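Local coordinates for protein Non-ribosomal peptide synthetase (PDB 6VTJ) that probably carries a peptide on the phosphopantetheine arm of its thiolation domain and releases it reductively through its NAD(P)H-dependent reductase domain, at residues 142-147 / 176-181; 135-140 / 328-333; 14-19 / 76-81; 51-56 / 63-68. All blocks are in the same frame, centred on the assembly; numbering follows the deposited sequence.

In the fold
The four contacts form two pairs, one in each part of the di-domain. Interactions 3 and 4 lie in the carrier domain, their centres 13 Å apart, and meet directly where L81 CD2 packs 3.4 Å from V63 CG1. Interactions 1 and 2 share helix 137-149 in the reductase part, with centres 11 Å apart, and are joined by a probable hydrogen bond of 2.8 Å between Y177 OH and K332 N. Phosphopantetheine lies between the pairs: the side chain of Y65 in interaction 4 is about 4 Å from it and that of Q331 in interaction 2 about 6 Å, although the centres of these two contacts are 29 Å apart.

Interaction 1. Residues 142-147 / 176-181; sequences ILYEFI and DYFDED
The ring of Y144 turns its edge to one face of F178 in an edge-to-face pair, with Y144 CD1 seated over the centre of the F178 ring, 3.4 Å above its plane. The two ring planes stand 54° apart, with centroids 4.6 Å from each other. Near the plane of the tyrosine ring, at its edge, lies the carboxylate of E180, while OE2 of E145 also reaches the rim in plane. Y144 OH donates a short hydrogen bond of 2.5 Å to E180 OE2, using the syn lone pair of that oxygen; a bend at chi2 (103°) turns the glutamate end toward the phenol. Y144 CG lies opposite the backbone N (chi1 -176°), sending the ring over the F178 face; CB, placed by the backbone, is 3.3 Å from F178 CZ. A leucine in place of Y144 would probably leave the E180 carboxylate without this donor and the F178 face without its aromatic partner. F178 is the first residue to leave helical geometry after helix 166-177, so the contact ties the exit of that helix to the middle of helix 137-149. The latter packs through L143 on strand 154-158 and through I142 and E145 on helix 366-376.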
# COMPACT_ATOMS: atom_id res chain seq x y z
N ILE A 142 -0.55 -7.26 13.59
CA ILE A 142 0.75 -7.40 14.23
C ILE A 142 0.59 -7.41 15.75
O ILE A 142 1.22 -8.21 16.44
CB ILE A 142 1.72 -6.28 13.78
CG1 ILE A 142 2.06 -6.41 12.29
CG2 ILE A 142 2.98 -6.29 14.68
CD1 ILE A 142 2.93 -5.29 11.72
N LEU A 143 -0.26 -6.54 16.29
CA LEU A 143 -0.47 -6.52 17.73
C LEU A 143 -1.12 -7.83 18.20
O LEU A 143 -0.71 -8.41 19.21
CB LEU A 143 -1.34 -5.32 18.12
CG LEU A 143 -2.01 -5.33 19.49
CD1 LEU A 143 -0.94 -5.34 20.57
CD2 LEU A 143 -2.92 -4.12 19.65
N TYR A 144 -2.13 -8.28 17.47
CA TYR A 144 -2.74 -9.57 17.75
C TYR A 144 -1.71 -10.69 17.81
O TYR A 144 -1.61 -11.41 18.82
CB TYR A 144 -3.78 -9.88 16.68
CG TYR A 144 -4.55 -11.15 16.92
CD1 TYR A 144 -5.54 -11.21 17.89
CD2 TYR A 144 -4.29 -12.29 16.17
CE1 TYR A 144 -6.24 -12.36 18.12
CE2 TYR A 144 -4.99 -13.45 16.39
CZ TYR A 144 -5.97 -13.48 17.37
OH TYR A 144 -6.69 -14.64 17.61
N GLU A 145 -0.90 -10.84 16.76
CA GLU A 145 0.06 -11.94 16.74
C GLU A 145 1.13 -11.76 17.81
O GLU A 145 1.65 -12.76 18.33
CB GLU A 145 0.73 -12.07 15.37
CG GLU A 145 -0.20 -12.47 14.24
CD GLU A 145 -0.83 -13.85 14.42
OE1 GLU A 145 -0.18 -14.75 15.03
OE2 GLU A 145 -1.98 -14.03 13.94
N PHE A 146 1.49 -10.53 18.14
CA PHE A 146 2.49 -10.33 19.19
C PHE A 146 1.94 -10.82 20.52
O PHE A 146 2.62 -11.53 21.26
CB PHE A 146 2.90 -8.86 19.28
CG PHE A 146 3.99 -8.61 20.30
CD1 PHE A 146 3.67 -8.42 21.64
CD2 PHE A 146 5.32 -8.60 19.92
CE1 PHE A 146 4.68 -8.20 22.59
CE2 PHE A 146 6.34 -8.38 20.86
CZ PHE A 146 6.01 -8.18 22.19
N ILE A 147 0.70 -10.43 20.84
CA ILE A 147 0.04 -10.92 22.05
C ILE A 147 0.05 -12.43 22.07
O ILE A 147 0.33 -13.05 23.11
CB ILE A 147 -1.40 -10.38 22.12
CG1 ILE A 147 -1.41 -8.88 22.38
CG2 ILE A 147 -2.21 -11.10 23.17
CD1 ILE A 147 -2.68 -8.22 21.84
N ASP A 176 -13.16 -4.31 17.79
CA ASP A 176 -13.64 -4.32 16.42
C ASP A 176 -13.13 -5.53 15.64
O ASP A 176 -13.88 -6.13 14.86
CB ASP A 176 -13.21 -3.04 15.71
CG ASP A 176 -14.35 -2.14 15.41
OD1 ASP A 176 -15.50 -2.61 15.57
OD2 ASP A 176 -14.12 -0.97 15.01
N TYR A 177 -11.85 -5.87 15.81
CA TYR A 177 -11.22 -6.88 14.96
C TYR A 177 -11.15 -8.27 15.57
O TYR A 177 -10.98 -9.25 14.83
CB TYR A 177 -9.79 -6.44 14.60
CG TYR A 177 -9.71 -5.47 13.43
CD1 TYR A 177 -9.85 -5.92 12.13
CD2 TYR A 177 -9.48 -4.11 13.64
CE1 TYR A 177 -9.77 -5.04 11.05
CE2 TYR A 177 -9.39 -3.23 12.58
CZ TYR A 177 -9.54 -3.70 11.28
OH TYR A 177 -9.46 -2.84 10.21
N PHE A 178 -11.23 -8.41 16.88
CA PHE A 178 -10.93 -9.68 17.52
C PHE A 178 -12.17 -10.31 18.13
O PHE A 178 -13.02 -9.61 18.70
CB PHE A 178 -9.88 -9.56 18.62
CG PHE A 178 -8.60 -8.91 18.20
CD1 PHE A 178 -8.26 -8.79 16.86
CD2 PHE A 178 -7.72 -8.44 19.18
CE1 PHE A 178 -7.08 -8.20 16.48
CE2 PHE A 178 -6.52 -7.85 18.81
CZ PHE A 178 -6.21 -7.72 17.45
N ASP A 179 -12.23 -11.64 18.02
CA ASP A 179 -13.13 -12.44 18.84
C ASP A 179 -12.71 -12.43 20.30
O ASP A 179 -13.52 -12.14 21.18
CB ASP A 179 -13.17 -13.87 18.31
CG ASP A 179 -13.80 -13.98 16.94
OD1 ASP A 179 -14.78 -13.25 16.67
OD2 ASP A 179 -13.29 -14.80 16.13
N GLU A 180 -11.44 -12.74 20.57
CA GLU A 180 -10.90 -12.62 21.92
C GLU A 180 -10.98 -11.19 22.40
O GLU A 180 -10.77 -10.24 21.64
CB GLU A 180 -9.42 -13.04 21.98
CG GLU A 180 -9.10 -14.43 21.55
CD GLU A 180 -8.49 -14.42 20.18
OE1 GLU A 180 -9.00 -13.66 19.34
OE2 GLU A 180 -7.51 -15.15 19.95
N ASP A 181 -11.24 -11.04 23.68
CA ASP A 181 -11.15 -9.76 24.37
C ASP A 181 -9.79 -9.72 25.06
O ASP A 181 -9.58 -10.36 26.09
CB ASP A 181 -12.31 -9.60 25.35
CG ASP A 181 -12.32 -8.25 26.02
OD1 ASP A 181 -11.35 -7.49 25.85
OD2 ASP A 181 -13.31 -7.93 26.72

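Interaction 2. Residues 135-140 / 328-333; sequences TGFLGI and GVFQKN
F137 packs against Q331 and F330 in an aromatic and largely apolar contact, without hydrogen bonds between the segments, that fastens the beginning of helix 137-149 to the loop running from strand 313-322 to helix 338-349. The backbones come close, with F137 CA and Q331 CA 5.4 Å apart. One face of the F137 ring is covered by Q331: its backbone N sits 3.5 Å above the ring plane toward the rim, and its CB makes a CH-pi contact 3.9 Å from the F137 ring centroid. The far end of the ring reaches F330, where F137 CZ lies 3.8 Å from F330 CD1; these rings meet obliquely, their planes at 71°. Extension of F137 away from its own backbone N (chi1 -173°) carries the ring across to the loop. The amide of Q331 is held by a bond inside the loop, Q331 NE2 donating to N333 O over 3.0 Å with a nearly straight angle of 170°, the acceptor lying in the amide plane. H141 and I366 also touch the F137 side chain, and Y483 of helix 474-485 packs on F330. G136, F137 and G139 belong to a TGxxGxxG sequence, the glycine-rich turn between the first strand and helix of a Rossmann fold, which in extended short-chain dehydrogenases binds the dinucleotide; a similar role is likely here.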
# COMPACT_ATOMS: atom_id res chain seq x y z
N THR A 135 -3.63 0.89 14.70
CA THR A 135 -5.05 0.97 14.38
C THR A 135 -5.36 0.68 12.93
O THR A 135 -6.55 0.64 12.56
CB THR A 135 -5.61 2.35 14.73
OG1 THR A 135 -4.89 3.36 14.01
CG2 THR A 135 -5.47 2.60 16.20
N GLY A 136 -4.35 0.53 12.08
CA GLY A 136 -4.60 0.17 10.70
C GLY A 136 -4.76 -1.32 10.58
O GLY A 136 -4.55 -2.07 11.54
N PHE A 137 -5.11 -1.76 9.36
CA PHE A 137 -5.39 -3.17 9.10
C PHE A 137 -4.19 -4.06 9.46
O PHE A 137 -4.34 -5.08 10.14
CB PHE A 137 -5.77 -3.35 7.63
CG PHE A 137 -6.24 -4.73 7.27
CD1 PHE A 137 -7.14 -5.41 8.07
CD2 PHE A 137 -5.84 -5.33 6.08
CE1 PHE A 137 -7.60 -6.70 7.72
CE2 PHE A 137 -6.27 -6.62 5.72
CZ PHE A 137 -7.16 -7.29 6.53
N LEU A 138 -3.01 -3.70 8.97
CA LEU A 138 -1.83 -4.50 9.28
C LEU A 138 -1.45 -4.38 10.75
O LEU A 138 -1.26 -5.40 11.43
CB LEU A 138 -0.67 -4.09 8.37
CG LEU A 138 0.65 -4.83 8.64
CD1 LEU A 138 0.47 -6.39 8.63
CD2 LEU A 138 1.71 -4.40 7.65
N GLY A 139 -1.41 -3.15 11.28
CA GLY A 139 -0.89 -2.93 12.63
C GLY A 139 -1.66 -3.67 13.71
O GLY A 139 -1.05 -4.20 14.65
N ILE A 140 -2.99 -3.70 13.60
CA ILE A 140 -3.81 -4.40 14.59
C ILE A 140 -3.50 -5.89 14.59
O ILE A 140 -3.52 -6.54 15.64
CB ILE A 140 -5.31 -4.13 14.33
CG1 ILE A 140 -6.14 -4.52 15.54
CG2 ILE A 140 -5.84 -4.85 13.09
CD1 ILE A 140 -5.78 -3.78 16.77
N GLY A 328 -11.85 -14.77 7.20
CA GLY A 328 -12.23 -13.92 6.08
C GLY A 328 -12.43 -12.46 6.40
O GLY A 328 -12.92 -11.72 5.54
N VAL A 329 -12.07 -12.01 7.60
CA VAL A 329 -12.34 -10.64 8.00
C VAL A 329 -11.33 -9.72 7.31
O VAL A 329 -10.12 -9.97 7.36
CB VAL A 329 -12.29 -10.48 9.53
CG1 VAL A 329 -12.17 -9.02 9.91
CG2 VAL A 329 -13.53 -11.08 10.14
N PHE A 330 -11.84 -8.65 6.70
CA PHE A 330 -11.08 -7.64 5.99
C PHE A 330 -11.03 -6.36 6.82
O PHE A 330 -11.52 -6.31 7.95
CB PHE A 330 -11.70 -7.43 4.60
CG PHE A 330 -10.83 -6.64 3.67
CD1 PHE A 330 -9.49 -6.98 3.50
CD2 PHE A 330 -11.34 -5.54 2.99
CE1 PHE A 330 -8.68 -6.25 2.65
CE2 PHE A 330 -10.53 -4.78 2.15
CZ PHE A 330 -9.19 -5.15 1.97
N GLN A 331 -10.46 -5.30 6.25
CA GLN A 331 -10.24 -4.08 7.03
C GLN A 331 -11.57 -3.36 7.30
O GLN A 331 -12.57 -3.55 6.61
CB GLN A 331 -9.25 -3.16 6.30
CG GLN A 331 -9.78 -2.52 5.05
CD GLN A 331 -8.68 -2.14 4.09
OE1 GLN A 331 -7.56 -2.65 4.16
NE2 GLN A 331 -8.99 -1.24 3.16
N LYS A 332 -11.56 -2.52 8.35
CA LYS A 332 -12.75 -1.72 8.65
C LYS A 332 -13.20 -0.89 7.45
O LYS A 332 -14.39 -0.86 7.12
CB LYS A 332 -12.50 -0.82 9.86
N ASN A 333 -12.27 -0.23 6.77
CA ASN A 333 -12.61 0.56 5.58
C ASN A 333 -12.49 -0.30 4.32
O ASN A 333 -11.69 -0.03 3.42
CB ASN A 333 -11.73 1.80 5.49
CG ASN A 333 -11.98 2.77 6.63
OD1 ASN A 333 -12.99 2.66 7.34
ND2 ASN A 333 -11.07 3.73 6.82

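Interaction 3. Residues 14-19 / 76-81; sequences TRLEHE and ALAKLL
L16 carries its CG opposite the backbone N (chi1 174°), which points the branch at A78, whereas E17 swings its CG to the other side, opposite the carbonyl carbon (chi1 -76°), and then runs on extended. A78 CB is thereby held between two neighbours of one helix turn, 3.6 Å from E17 CG and 3.9 Å from L16 CG. The CD2 branch of L16 continues alongside to lie 3.7 Å from A78 O and 4.3 Å from L81 CB. The small alanine lets the segments approach, their axes passing at 9.2 Å with an angle of 125° between directions. Beyond its methylene, E17 is engaged elsewhere: T14 and E17 form a capping box, in which E17 N donates to T14 OG1 over 3.2 Å and T14 N returns a bond to E17 OE1, met from above the carboxylate plane. OE1 also accepts from K13 N, and OE2 makes a salt bridge with R75. This salt bridge and the carbon contacts join helices 15-28 and 74-82 of the carrier-domain bundle. No hydrogen bond crosses the interface, almost entirely aliphatic carbon, to which E17 lends its methylene while its charge, met by backbone N-H groups and an arginine, is likely to be stabilised.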
# COMPACT_ATOMS: atom_id res chain seq x y z
N THR A 14 -10.34 28.81 -24.91
CA THR A 14 -10.66 27.91 -26.00
C THR A 14 -11.90 27.09 -25.68
O THR A 14 -12.36 27.03 -24.53
CB THR A 14 -9.49 26.98 -26.29
OG1 THR A 14 -9.50 25.92 -25.34
CG2 THR A 14 -8.18 27.72 -26.16
N ARG A 15 -12.48 26.45 -26.70
CA ARG A 15 -13.72 25.70 -26.49
C ARG A 15 -13.46 24.43 -25.67
O ARG A 15 -14.33 24.00 -24.89
CB ARG A 15 -14.39 25.36 -27.83
CG ARG A 15 -15.80 24.76 -27.67
CD ARG A 15 -16.69 24.87 -28.92
NE ARG A 15 -16.09 24.25 -30.11
CZ ARG A 15 -16.44 23.07 -30.62
NH1 ARG A 15 -17.40 22.35 -30.04
NH2 ARG A 15 -15.84 22.60 -31.71
N LEU A 16 -12.29 23.83 -25.82
CA LEU A 16 -11.92 22.70 -24.97
C LEU A 16 -11.88 23.11 -23.51
O LEU A 16 -12.40 22.40 -22.63
CB LEU A 16 -10.58 22.12 -25.43
CG LEU A 16 -9.93 21.01 -24.60
CD1 LEU A 16 -10.85 19.80 -24.46
CD2 LEU A 16 -8.60 20.61 -25.22
N GLU A 17 -11.28 24.27 -23.23
CA GLU A 17 -11.27 24.77 -21.85
C GLU A 17 -12.68 25.02 -21.34
O GLU A 17 -12.99 24.72 -20.19
CB GLU A 17 -10.44 26.04 -21.75
CG GLU A 17 -8.95 25.80 -21.77
CD GLU A 17 -8.19 27.09 -21.88
OE1 GLU A 17 -8.83 28.12 -22.20
OE2 GLU A 17 -6.96 27.09 -21.64
N HIS A 18 -13.55 25.58 -22.19
CA HIS A 18 -14.94 25.79 -21.81
C HIS A 18 -15.60 24.48 -21.43
O HIS A 18 -16.33 24.41 -20.44
CB HIS A 18 -15.70 26.45 -22.95
CG HIS A 18 -15.59 27.94 -22.96
ND1 HIS A 18 -14.73 28.62 -23.80
CD2 HIS A 18 -16.21 28.89 -22.21
CE1 HIS A 18 -14.83 29.92 -23.58
NE2 HIS A 18 -15.72 30.11 -22.62
N GLU A 19 -15.37 23.42 -22.22
CA GLU A 19 -15.98 22.12 -21.93
C GLU A 19 -15.49 21.56 -20.60
O GLU A 19 -16.28 21.02 -19.81
CB GLU A 19 -15.67 21.12 -23.05
CG GLU A 19 -16.31 21.44 -24.39
CD GLU A 19 -15.86 20.51 -25.51
OE1 GLU A 19 -15.09 19.56 -25.24
OE2 GLU A 19 -16.29 20.72 -26.68
N ALA A 76 -4.73 23.42 -17.31
CA ALA A 76 -3.73 22.37 -17.43
C ALA A 76 -4.30 21.12 -18.11
O ALA A 76 -3.64 20.51 -18.97
CB ALA A 76 -3.18 22.02 -16.04
N LEU A 77 -5.52 20.74 -17.75
CA LEU A 77 -6.14 19.56 -18.36
C LEU A 77 -6.30 19.74 -19.86
O LEU A 77 -6.18 18.77 -20.63
CB LEU A 77 -7.49 19.28 -17.71
CG LEU A 77 -7.51 18.19 -16.65
CD1 LEU A 77 -8.88 18.17 -15.97
CD2 LEU A 77 -7.19 16.83 -17.26
N ALA A 78 -6.58 20.96 -20.31
CA ALA A 78 -6.74 21.22 -21.74
C ALA A 78 -5.39 21.20 -22.45
O ALA A 78 -5.27 20.65 -23.55
CB ALA A 78 -7.45 22.55 -21.95
N LYS A 79 -4.36 21.80 -21.84
CA LYS A 79 -3.02 21.66 -22.39
C LYS A 79 -2.67 20.19 -22.59
O LYS A 79 -2.13 19.80 -23.63
CB LYS A 79 -1.99 22.34 -21.50
CG LYS A 79 -2.26 23.83 -21.25
CD LYS A 79 -0.98 24.64 -21.23
CE LYS A 79 0.21 23.78 -20.82
NZ LYS A 79 1.33 24.57 -20.20
N LEU A 80 -3.02 19.34 -21.61
CA LEU A 80 -2.77 17.90 -21.72
C LEU A 80 -3.57 17.28 -22.86
O LEU A 80 -3.02 16.57 -23.70
CB LEU A 80 -3.09 17.20 -20.40
CG LEU A 80 -3.26 15.67 -20.49
CD1 LEU A 80 -1.94 14.96 -20.82
CD2 LEU A 80 -3.89 15.08 -19.24
N LEU A 81 -4.89 17.51 -22.88
CA LEU A 81 -5.74 16.84 -23.85
C LEU A 81 -5.52 17.34 -25.27
O LEU A 81 -5.98 16.69 -26.21
CB LEU A 81 -7.21 16.99 -23.47
CG LEU A 81 -7.70 16.06 -22.37
CD1 LEU A 81 -9.14 16.36 -22.00
CD2 LEU A 81 -7.56 14.62 -22.83

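Interaction 4. Residues 51-56 / 63-68; sequences KLIIEL and VRYDDI
I53 and Y65 mark the closest backbone approach, 6.3 Å between CA atoms, where helix 46-58 runs past the turn that enters helix 65-70. I53 fills the centre of the contact. Its chi1 and chi2, both -69°, fold CD1 over to R64 O at 3.1 Å, a tight carbon-to-carbonyl approach; the same methyl touches V63 CG2 at 3.9 Å and I68 CG2 at 4.0 Å. Its CG1 comes to the edge of the Y65 ring and lies 3.9 Å from Y65 CA. On one flank, L52 CD2 presses on I68 CD1 at 3.5 Å, closer than usual for two methyl groups, the side chains meeting at a slant. On another, L56 CB packs 3.7 Å from V63 CG2, and these side chains cross at about a right angle. An alanine in place of I53 would probably open a gap between V63 and I68 and leave the Y65 backbone and ring edge without this support. The turn carries its own bond, R64 N donating to D67 OD2 over 2.9 Å, with the nitrogen above the carboxylate plane. L52 and L56 also pack on I23 of helix 15-28, and I68 on L77, so the contact belongs to the core of the carrier-domain helical bundle. Y65 OH is hydrogen-bonded to S46 O, and the Y65 side chain touches the phosphopantetheine. Almost all the contact is hydrocarbon, with no hydrogen bond between the segments, the exception being the I53 methyl against R64 O; such packing is consistent with fixing the backbone of Y65, whose side chain is part of the phosphopantetheine pocket.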
# COMPACT_ATOMS: atom_id res chain seq x y z
N LYS A 51 -15.41 10.30 -11.16
CA LYS A 51 -16.55 10.74 -11.95
C LYS A 51 -16.12 11.73 -13.01
O LYS A 51 -16.59 11.69 -14.15
CB LYS A 51 -17.63 11.35 -11.05
CG LYS A 51 -17.88 10.57 -9.77
N LEU A 52 -15.21 12.64 -12.65
CA LEU A 52 -14.64 13.55 -13.63
C LEU A 52 -14.04 12.79 -14.80
O LEU A 52 -14.31 13.10 -15.97
CB LEU A 52 -13.58 14.44 -12.97
CG LEU A 52 -12.79 15.29 -13.96
CD1 LEU A 52 -13.74 16.22 -14.67
CD2 LEU A 52 -11.73 16.08 -13.26
N ILE A 53 -13.24 11.76 -14.51
CA ILE A 53 -12.59 10.99 -15.57
C ILE A 53 -13.64 10.29 -16.42
O ILE A 53 -13.53 10.26 -17.66
CB ILE A 53 -11.58 9.98 -14.98
CG1 ILE A 53 -10.36 10.69 -14.38
CG2 ILE A 53 -11.13 8.99 -16.05
CD1 ILE A 53 -9.46 11.36 -15.41
N ILE A 54 -14.64 9.69 -15.79
CA ILE A 54 -15.69 9.01 -16.55
C ILE A 54 -16.39 10.00 -17.48
O ILE A 54 -16.65 9.69 -18.65
CB ILE A 54 -16.68 8.32 -15.60
CG1 ILE A 54 -15.97 7.18 -14.86
CG2 ILE A 54 -17.90 7.78 -16.38
CD1 ILE A 54 -16.72 6.70 -13.64
N GLU A 55 -16.67 11.21 -16.99
CA GLU A 55 -17.35 12.20 -17.82
C GLU A 55 -16.49 12.62 -19.00
O GLU A 55 -16.99 12.75 -20.12
CB GLU A 55 -17.75 13.41 -16.99
CG GLU A 55 -19.06 13.24 -16.26
CD GLU A 55 -20.21 12.84 -17.19
OE1 GLU A 55 -20.27 13.36 -18.33
OE2 GLU A 55 -21.04 12.01 -16.77
N LEU A 56 -15.18 12.84 -18.77
CA LEU A 56 -14.30 13.17 -19.89
C LEU A 56 -14.19 12.03 -20.90
O LEU A 56 -14.03 12.28 -22.10
CB LEU A 56 -12.90 13.54 -19.38
CG LEU A 56 -12.79 14.84 -18.58
CD1 LEU A 56 -11.54 14.85 -17.72
CD2 LEU A 56 -12.84 16.05 -19.53
N VAL A 63 -8.16 10.12 -21.22
CA VAL A 63 -7.58 10.52 -19.95
C VAL A 63 -7.57 9.31 -19.03
O VAL A 63 -8.31 8.35 -19.22
CB VAL A 63 -8.34 11.67 -19.24
CG1 VAL A 63 -7.95 13.00 -19.81
CG2 VAL A 63 -9.85 11.45 -19.30
N ARG A 64 -6.72 9.38 -18.02
CA ARG A 64 -6.77 8.40 -16.96
C ARG A 64 -6.72 9.12 -15.62
O ARG A 64 -6.49 10.34 -15.55
CB ARG A 64 -5.64 7.37 -17.09
CG ARG A 64 -4.25 7.95 -16.99
CD ARG A 64 -3.18 6.85 -16.95
NE ARG A 64 -2.94 6.27 -18.27
CZ ARG A 64 -3.14 4.99 -18.56
NH1 ARG A 64 -3.59 4.16 -17.63
NH2 ARG A 64 -2.88 4.54 -19.79
N TYR A 65 -6.92 8.34 -14.56
CA TYR A 65 -7.10 8.88 -13.22
C TYR A 65 -5.93 9.77 -12.78
O TYR A 65 -6.15 10.81 -12.16
CB TYR A 65 -7.29 7.71 -12.25
CG TYR A 65 -7.83 8.03 -10.88
CD1 TYR A 65 -8.96 8.81 -10.71
CD2 TYR A 65 -7.21 7.51 -9.75
CE1 TYR A 65 -9.45 9.08 -9.43
CE2 TYR A 65 -7.70 7.76 -8.48
CZ TYR A 65 -8.81 8.54 -8.32
OH TYR A 65 -9.26 8.78 -7.04
N ASP A 66 -4.69 9.37 -13.05
CA ASP A 66 -3.58 10.18 -12.53
C ASP A 66 -3.48 11.53 -13.22
O ASP A 66 -2.84 12.45 -12.69
CB ASP A 66 -2.24 9.43 -12.64
CG ASP A 66 -1.79 9.17 -14.08
OD1 ASP A 66 -1.77 10.11 -14.90
OD2 ASP A 66 -1.43 8.02 -14.38
N ASP A 67 -4.10 11.67 -14.40
CA ASP A 67 -4.09 12.93 -15.13
C ASP A 67 -4.68 14.06 -14.29
O ASP A 67 -4.17 15.19 -14.32
CB ASP A 67 -4.86 12.79 -16.44
CG ASP A 67 -4.06 12.06 -17.50
OD1 ASP A 67 -2.82 12.10 -17.41
OD2 ASP A 67 -4.68 11.46 -18.41
N ILE A 68 -5.75 13.80 -13.54
CA ILE A 68 -6.38 14.89 -12.81
C ILE A 68 -5.59 15.24 -11.55
O ILE A 68 -5.63 16.40 -11.10
CB ILE A 68 -7.86 14.57 -12.53
CG1 ILE A 68 -8.49 15.55 -11.53
CG2 ILE A 68 -8.05 13.15 -12.11
CD1 ILE A 68 -8.60 16.99 -12.05